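PDB 3A3J: PBP5 from Haemophilus influenzae, which removes the terminal D-alanine from the peptide stems of cell-wall precursors, acting as a D-alanyl-D-alanine carboxypeptidase of the penicillin-binding protein family. Local coordinates for residues Phe256-Ala261 with His286-Pro291; Arg301-Asp306 with Lys321-Leu326; Ile157-Ile162 with Arg224-Val229. All coordinates share one frame; numbering follows the deposited sequence.

Contact 1: Phe256-Ala261 with His286-Pro291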
# COMPACT_ATOMS: atom_id res chain seq x y z
N PHE A 256 -12.80 -1.79 -12.83
CA PHE A 256 -13.25 -0.61 -13.52
C PHE A 256 -13.92 0.39 -12.57
O PHE A 256 -14.42 0.05 -11.49
CB PHE A 256 -14.13 -0.94 -14.75
CG PHE A 256 -15.55 -1.34 -14.41
CD1 PHE A 256 -16.61 -0.43 -14.59
CD2 PHE A 256 -15.84 -2.62 -13.94
CE1 PHE A 256 -17.95 -0.79 -14.30
CE2 PHE A 256 -17.16 -2.98 -13.64
CZ PHE A 256 -18.21 -2.06 -13.81
N LYS A 257 -13.88 1.62 -13.02
CA LYS A 257 -14.40 2.72 -12.27
C LYS A 257 -15.92 2.73 -12.40
O LYS A 257 -16.45 2.85 -13.50
CB LYS A 257 -13.76 3.99 -12.83
CG LYS A 257 -13.99 5.17 -11.92
CD LYS A 257 -13.61 6.46 -12.61
CE LYS A 257 -12.23 6.87 -12.18
NZ LYS A 257 -11.77 8.15 -12.78
N THR A 258 -16.66 2.58 -11.30
CA THR A 258 -18.10 2.74 -11.38
C THR A 258 -18.59 4.12 -11.00
O THR A 258 -19.72 4.48 -11.35
CB THR A 258 -18.82 1.76 -10.48
OG1 THR A 258 -18.44 2.03 -9.14
CG2 THR A 258 -18.48 0.32 -10.86
N LEU A 259 -17.80 4.89 -10.27
CA LEU A 259 -18.17 6.29 -9.98
C LEU A 259 -17.01 7.25 -10.12
O LEU A 259 -15.87 6.93 -9.72
CB LEU A 259 -18.78 6.44 -8.58
CG LEU A 259 -20.02 5.60 -8.22
CD1 LEU A 259 -20.11 5.41 -6.68
CD2 LEU A 259 -21.28 6.27 -8.80
N GLU A 260 -17.31 8.41 -10.67
CA GLU A 260 -16.38 9.49 -10.81
C GLU A 260 -16.71 10.65 -9.85
O GLU A 260 -17.85 11.17 -9.86
CB GLU A 260 -16.39 9.99 -12.25
CG GLU A 260 -15.61 11.25 -12.46
CD GLU A 260 -15.81 11.79 -13.87
OE1 GLU A 260 -15.98 10.97 -14.80
OE2 GLU A 260 -15.80 13.02 -14.07
N ALA A 261 -15.70 11.06 -9.07
CA ALA A 261 -15.78 12.15 -8.06
C ALA A 261 -16.50 13.35 -8.59
O ALA A 261 -16.15 13.86 -9.66
CB ALA A 261 -14.36 12.58 -7.60
N HIS A 286 -14.85 5.54 -7.48
CA HIS A 286 -15.07 4.23 -6.90
C HIS A 286 -14.74 3.21 -7.97
O HIS A 286 -14.90 3.52 -9.17
CB HIS A 286 -16.53 4.02 -6.48
CG HIS A 286 -16.73 2.79 -5.66
ND1 HIS A 286 -16.65 2.79 -4.28
CD2 HIS A 286 -16.97 1.50 -6.02
CE1 HIS A 286 -16.83 1.55 -3.83
NE2 HIS A 286 -17.01 0.75 -4.86
N PHE A 287 -14.31 2.01 -7.56
CA PHE A 287 -13.75 1.03 -8.51
C PHE A 287 -14.19 -0.31 -8.03
O PHE A 287 -14.28 -0.53 -6.83
CB PHE A 287 -12.21 1.01 -8.55
CG PHE A 287 -11.59 2.30 -9.04
CD1 PHE A 287 -11.31 2.49 -10.39
CD2 PHE A 287 -11.22 3.29 -8.13
CE1 PHE A 287 -10.73 3.64 -10.84
CE2 PHE A 287 -10.65 4.45 -8.59
CZ PHE A 287 -10.40 4.64 -9.93
N ILE A 288 -14.48 -1.20 -8.96
CA ILE A 288 -14.80 -2.53 -8.49
C ILE A 288 -13.97 -3.54 -9.25
O ILE A 288 -13.44 -3.25 -10.33
CB ILE A 288 -16.34 -2.84 -8.54
CG1 ILE A 288 -16.84 -2.91 -9.99
CG2 ILE A 288 -17.11 -1.82 -7.71
CD1 ILE A 288 -18.15 -3.79 -10.12
N THR A 289 -13.82 -4.70 -8.67
CA THR A 289 -13.09 -5.74 -9.32
C THR A 289 -14.02 -6.94 -9.59
O THR A 289 -14.64 -7.46 -8.68
CB THR A 289 -11.88 -6.15 -8.42
OG1 THR A 289 -11.03 -5.01 -8.22
CG2 THR A 289 -11.10 -7.34 -9.05
N ILE A 290 -14.07 -7.38 -10.84
CA ILE A 290 -14.99 -8.46 -11.29
C ILE A 290 -14.25 -9.49 -12.14
O ILE A 290 -13.17 -9.22 -12.60
CB ILE A 290 -16.09 -7.84 -12.16
CG1 ILE A 290 -15.43 -7.18 -13.40
CG2 ILE A 290 -16.93 -6.85 -11.33
CD1 ILE A 290 -15.88 -5.74 -13.69
N PRO A 291 -14.85 -10.68 -12.37
CA PRO A 291 -14.22 -11.59 -13.32
C PRO A 291 -13.98 -10.87 -14.62
O PRO A 291 -14.78 -10.01 -15.00
CB PRO A 291 -15.24 -12.72 -13.47
CG PRO A 291 -15.83 -12.80 -12.09
CD PRO A 291 -15.98 -11.33 -11.65

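Contact 2: Arg301-Asp306 with Lys321-Leu326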
# COMPACT_ATOMS: atom_id res chain seq x y z
N ARG A 301 -27.93 -0.61 -9.02
CA ARG A 301 -29.20 -0.07 -8.59
C ARG A 301 -29.05 0.71 -7.28
O ARG A 301 -27.98 0.65 -6.63
CB ARG A 301 -30.18 -1.21 -8.40
CG ARG A 301 -29.70 -2.19 -7.41
CD ARG A 301 -30.77 -3.14 -7.05
NE ARG A 301 -30.55 -3.63 -5.72
CZ ARG A 301 -29.69 -4.59 -5.45
NH1 ARG A 301 -29.01 -5.15 -6.44
NH2 ARG A 301 -29.52 -5.01 -4.21
N TYR A 302 -30.12 1.40 -6.88
CA TYR A 302 -30.09 2.21 -5.67
C TYR A 302 -30.82 1.56 -4.52
O TYR A 302 -31.62 0.65 -4.71
CB TYR A 302 -30.62 3.63 -5.92
CG TYR A 302 -29.89 4.35 -7.02
CD1 TYR A 302 -28.66 3.91 -7.45
CD2 TYR A 302 -30.42 5.49 -7.61
CE1 TYR A 302 -27.97 4.54 -8.44
CE2 TYR A 302 -29.73 6.14 -8.63
CZ TYR A 302 -28.50 5.65 -9.04
OH TYR A 302 -27.77 6.26 -10.04
N GLU A 303 -30.52 2.02 -3.32
CA GLU A 303 -31.23 1.59 -2.13
C GLU A 303 -31.21 2.84 -1.33
O GLU A 303 -30.35 2.99 -0.46
CB GLU A 303 -30.46 0.52 -1.34
CG GLU A 303 -29.92 -0.60 -2.18
CD GLU A 303 -30.96 -1.62 -2.52
OE1 GLU A 303 -31.84 -1.81 -1.66
OE2 GLU A 303 -30.91 -2.22 -3.62
N LEU A 304 -32.09 3.77 -1.67
CA LEU A 304 -32.13 4.95 -0.88
C LEU A 304 -32.33 4.39 0.49
O LEU A 304 -32.82 3.30 0.63
CB LEU A 304 -33.25 5.86 -1.33
CG LEU A 304 -32.92 6.34 -2.74
CD1 LEU A 304 -31.41 6.53 -2.86
CD2 LEU A 304 -33.45 5.37 -3.81
N ALA A 305 -31.86 5.09 1.52
CA ALA A 305 -32.12 4.65 2.86
C ALA A 305 -33.62 4.87 3.17
O ALA A 305 -34.26 4.02 3.77
CB ALA A 305 -31.23 5.36 3.85
N ASP A 306 -34.19 5.99 2.76
CA ASP A 306 -35.61 6.17 2.93
C ASP A 306 -36.33 6.14 1.60
O ASP A 306 -35.71 6.27 0.54
CB ASP A 306 -35.94 7.42 3.76
CG ASP A 306 -35.49 7.28 5.22
OD1 ASP A 306 -34.29 7.01 5.44
OD2 ASP A 306 -36.32 7.40 6.16
N LYS A 321 -27.16 3.92 -1.21
CA LYS A 321 -26.11 3.06 -1.70
C LYS A 321 -26.33 2.74 -3.18
O LYS A 321 -27.47 2.65 -3.64
CB LYS A 321 -26.16 1.77 -0.89
CG LYS A 321 -24.80 1.20 -0.52
CD LYS A 321 -24.21 1.80 0.76
CE LYS A 321 -22.87 1.13 1.08
NZ LYS A 321 -22.37 1.43 2.45
N VAL A 322 -25.26 2.60 -3.95
CA VAL A 322 -25.37 1.98 -5.25
C VAL A 322 -24.97 0.54 -5.07
O VAL A 322 -23.94 0.25 -4.48
CB VAL A 322 -24.47 2.58 -6.33
CG1 VAL A 322 -24.79 1.98 -7.68
CG2 VAL A 322 -24.63 4.05 -6.39
N VAL A 323 -25.79 -0.38 -5.56
CA VAL A 323 -25.47 -1.78 -5.38
C VAL A 323 -25.24 -2.41 -6.73
O VAL A 323 -26.03 -2.21 -7.64
CB VAL A 323 -26.59 -2.52 -4.66
CG1 VAL A 323 -26.18 -3.96 -4.54
CG2 VAL A 323 -26.85 -1.90 -3.27
N TYR A 324 -24.13 -3.15 -6.85
CA TYR A 324 -23.68 -3.76 -8.12
C TYR A 324 -23.93 -5.29 -8.14
O TYR A 324 -23.52 -6.02 -7.23
CB TYR A 324 -22.19 -3.46 -8.40
CG TYR A 324 -21.88 -1.98 -8.44
CD1 TYR A 324 -22.04 -1.25 -9.61
CD2 TYR A 324 -21.47 -1.30 -7.28
CE1 TYR A 324 -21.80 0.10 -9.64
CE2 TYR A 324 -21.21 0.07 -7.30
CZ TYR A 324 -21.38 0.76 -8.47
OH TYR A 324 -21.14 2.13 -8.47
N ALA A 325 -24.64 -5.78 -9.16
CA ALA A 325 -24.96 -7.19 -9.18
C ALA A 325 -24.38 -7.73 -10.45
O ALA A 325 -24.26 -7.02 -11.44
CB ALA A 325 -26.46 -7.43 -9.11
N LEU A 326 -23.98 -8.99 -10.37
CA LEU A 326 -23.49 -9.76 -11.50
C LEU A 326 -24.18 -11.10 -11.36
O LEU A 326 -24.21 -11.69 -10.25
CB LEU A 326 -21.97 -9.95 -11.42
CG LEU A 326 -21.32 -10.55 -12.66
CD1 LEU A 326 -21.76 -9.84 -13.92
CD2 LEU A 326 -19.77 -10.58 -12.56

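Contact 3: Ile157-Ile162 with Arg224-Val229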
# COMPACT_ATOMS: atom_id res chain seq x y z
N ILE A 157 -0.20 -1.14 3.75
CA ILE A 157 0.95 -0.16 3.86
C ILE A 157 1.50 0.12 2.51
O ILE A 157 1.77 1.28 2.14
CB ILE A 157 2.15 -0.69 4.83
CG1 ILE A 157 1.62 -0.82 6.26
CG2 ILE A 157 3.35 0.23 4.69
CD1 ILE A 157 2.41 -1.71 7.24
N GLY A 158 1.65 -0.92 1.69
CA GLY A 158 2.28 -0.63 0.34
C GLY A 158 1.28 0.21 -0.47
O GLY A 158 1.66 1.11 -1.21
N ALA A 159 -0.02 -0.02 -0.31
CA ALA A 159 -0.95 0.87 -1.14
C ALA A 159 -0.85 2.33 -0.78
O ALA A 159 -0.96 3.26 -1.64
CB ALA A 159 -2.42 0.39 -0.98
N HIS A 160 -0.61 2.58 0.52
CA HIS A 160 -0.47 3.98 1.01
C HIS A 160 0.77 4.62 0.50
O HIS A 160 0.79 5.79 0.16
CB HIS A 160 -0.43 4.02 2.54
CG HIS A 160 -1.80 4.14 3.16
ND1 HIS A 160 -2.55 5.29 3.06
CD2 HIS A 160 -2.55 3.24 3.85
CE1 HIS A 160 -3.70 5.11 3.71
NE2 HIS A 160 -3.74 3.87 4.17
N ILE A 161 1.88 3.86 0.47
CA ILE A 161 3.04 4.42 -0.23
C ILE A 161 2.76 4.75 -1.68
O ILE A 161 3.11 5.83 -2.19
CB ILE A 161 4.27 3.36 -0.21
CG1 ILE A 161 4.75 3.09 1.26
CG2 ILE A 161 5.39 3.86 -1.11
CD1 ILE A 161 5.38 1.72 1.48
N ILE A 162 2.20 3.79 -2.41
CA ILE A 162 1.93 4.07 -3.82
C ILE A 162 0.96 5.24 -3.95
O ILE A 162 1.14 6.14 -4.76
CB ILE A 162 1.34 2.80 -4.51
CG1 ILE A 162 2.43 1.69 -4.49
CG2 ILE A 162 0.81 3.17 -5.95
CD1 ILE A 162 1.91 0.26 -4.66
N ARG A 224 -3.85 -2.16 -11.34
CA ARG A 224 -2.70 -2.31 -10.44
C ARG A 224 -2.99 -3.33 -9.38
O ARG A 224 -3.99 -3.24 -8.70
CB ARG A 224 -2.21 -1.00 -9.79
CG ARG A 224 -0.95 -1.29 -8.85
CD ARG A 224 -0.40 -0.05 -8.22
NE ARG A 224 0.28 0.81 -9.18
CZ ARG A 224 1.56 0.71 -9.46
NH1 ARG A 224 2.24 -0.29 -8.91
NH2 ARG A 224 2.14 1.52 -10.32
N LEU A 225 -2.10 -4.30 -9.25
CA LEU A 225 -2.21 -5.26 -8.16
C LEU A 225 -1.03 -5.18 -7.17
O LEU A 225 0.05 -4.73 -7.52
CB LEU A 225 -2.27 -6.68 -8.71
CG LEU A 225 -3.39 -7.06 -9.74
CD1 LEU A 225 -3.26 -8.57 -10.26
CD2 LEU A 225 -4.79 -6.78 -9.15
N ILE A 226 -1.24 -5.71 -5.97
CA ILE A 226 -0.22 -5.74 -5.00
C ILE A 226 -0.31 -7.11 -4.45
O ILE A 226 -1.44 -7.52 -4.06
CB ILE A 226 -0.54 -4.71 -3.87
CG1 ILE A 226 -0.39 -3.31 -4.43
CG2 ILE A 226 0.37 -4.95 -2.64
CD1 ILE A 226 -0.91 -2.25 -3.40
N SER A 227 0.83 -7.84 -4.39
CA SER A 227 0.84 -9.14 -3.72
C SER A 227 1.74 -9.11 -2.51
O SER A 227 2.70 -8.33 -2.50
CB SER A 227 1.40 -10.20 -4.68
OG SER A 227 2.68 -9.80 -5.31
N VAL A 228 1.51 -10.03 -1.56
CA VAL A 228 2.35 -10.17 -0.44
C VAL A 228 2.45 -11.66 -0.17
O VAL A 228 1.45 -12.32 -0.08
CB VAL A 228 1.79 -9.44 0.89
CG1 VAL A 228 2.77 -9.57 2.02
CG2 VAL A 228 1.47 -7.95 0.61
N VAL A 229 3.67 -12.19 -0.06
CA VAL A 229 3.87 -13.55 0.39
C VAL A 229 4.82 -13.57 1.60
O VAL A 229 5.81 -12.82 1.65
CB VAL A 229 4.45 -14.46 -0.79
CG1 VAL A 229 3.53 -14.37 -2.01
CG2 VAL A 229 5.88 -13.97 -1.22

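Contact 1: Phe256-Ala261 with His286-Pro291
The F287 ring is met by the aliphatic chain of K257, which comes up obliquely on one side of this two-stranded ribbon. CG of K257 stands off-centre above the ring in a CH-pi contact, 4.2 Å from the centroid, and CB meets the rim atom CE1. CG, anti to the backbone N (chi1 -167°), is carried to the ring, and the bend at chi3 brings CE to F287 CZ; NZ makes a long, weak ion pair with D285. On the face carrying F256, L259, H286 and I288, the H286 ring has OG1 of T258 at its edge, 3.5 Å from CD2, and CG2 of I288 at the edge in its plane. The F256 ring meets I288 CG1 obliquely, CE2 lying 3.7 Å from it, with the two side chains side by side. CG2 of T258 reaches the same I288 CG1 from across, at about a right angle.

The backbones pair antiparallel. F256 and I288 exchange two bonds, F256 N to I288 O at 3.0 Å and I288 N to F256 O at 2.8 Å. The register then slips by one at a classic beta bulge, where T258 and L259 both face H286: its O accepts T258 N at 2.9 Å, from above the carbonyl plane, and L259 N weakly at 3.4 Å. H286 N returns a bond to L259 O.

Lysine suits the F287 face because its methylenes cover an aromatic ring while its amine extends toward an acid. On the opposite face I288 packs on A332, L259 and H286 on A334, and F256 on Q295 and V298. T258 serves both needs: its methyl joins the apolar cluster, while its hydroxyl is satisfied by Y324 OH, linking the bulge to the neighbouring sheet.

Contact 2: Arg301-Asp306 with Lys321-Leu326
R301 and V323 form a hydrogen-bonded antiparallel pair, each backbone N bonding the other's O in the carbonyl plane: R301 N to V323 O at 2.8 Å and V323 N to R301 O at 2.6 Å. Farther along, the bonds joining E303 and K321 are weak.

A salt bridge forms within segment 301-306, and D330 of strand 329-338 adds a second. R301 NE bonds E303 OE2 at 2.6 Å, the oxygen lying 22° out of the guanidinium plane, and NH2 adds a weak bond to the same oxygen while also pairing with D330. The two carboxylates probably offset the charge of the arginine and restrict its rotation.

Apolar contacts lie on both faces of the pair. V323 CB sits 3.8 Å above the guanidinium plane, over its centre, and CG1 lies 3.5 Å from NH2; the branched valine thus covers one face, with A325 CB at the edge. Its CG2 meets CG of E303, where a bend at chi2 (-80°) turns CD, and so the carboxylate, toward R301. On the other face, V322 CG2 lies 3.9 Å from Y302 CE1, and the tyrosine also touches I265 and S266.

This is the antiparallel pairing of an outermost strand, 299-304, with its inner neighbour in the mixed sheet of the C-terminal domain.

Contact 3: Ile157-Ile162 with Arg224-Val229
I162 and I226 meet tip to tip, CD1 to CD1 at 4.0 Å, where helix 151-164 lies over strand 224-232. In both isoleucines CG1 is anti to the carbonyl carbon (chi1 -64° in I162, -70° in I226) and CD1 is anti to CA, so each projects its longer branch into the interface. The same CD1 of I226 is 3.9 Å from both CA and CB of A159. Alanine fits here because its short side chain lets the isoleucine methyl come up to the helix backbone; G158 C also lies close, at 4.4 Å.

The strand belongs to the five-stranded antiparallel sheet of the carboxypeptidase domain, whose family shares the beta-lactamase-type fold of a sheet covered by helices on both sides. Helix 151-164 covers the side bearing R224 and I226, and G158 lies about 8 Å from the side chain of K202, which probably binds substrate; L225, S227 and V229 pack on helix 235-252.

At the beginning of the strand the apolar contact passes to a charged residue. R224 is extended through chi2, with CG anti to the backbone N, and then bends at chi3 (-71°), which turns NE toward the helix. CG2 of I162 lies 4.0 Å above the guanidinium plane, offset toward its rim, near NE and CD. NH1 pairs with D199 of strand 197-206, which probably offsets the charge, and bonds S216 OG of the adjacent strand 210-218.

Overall arrangement
Contact 3 is the buried one, near the centre of the chain in the carboxypeptidase domain; it joins a helix to a sheet by van der Waals packing, the strand's side chains meeting helix side chains and backbone. Contacts 1 and 2 are partly buried, lie in the C-terminal domain away from the annotated sites, and pair strands through their backbones, the first across a bulge, the second at a sheet's edge. They touch each other through the T258-Y324 pair and where P291 packs on L326. Contact 3 stays separate, its centre about 18 Å from that of contact 1 and 29 Å from that of contact 2. An arginine face meets an aliphatic group in both contacts 2 and 3.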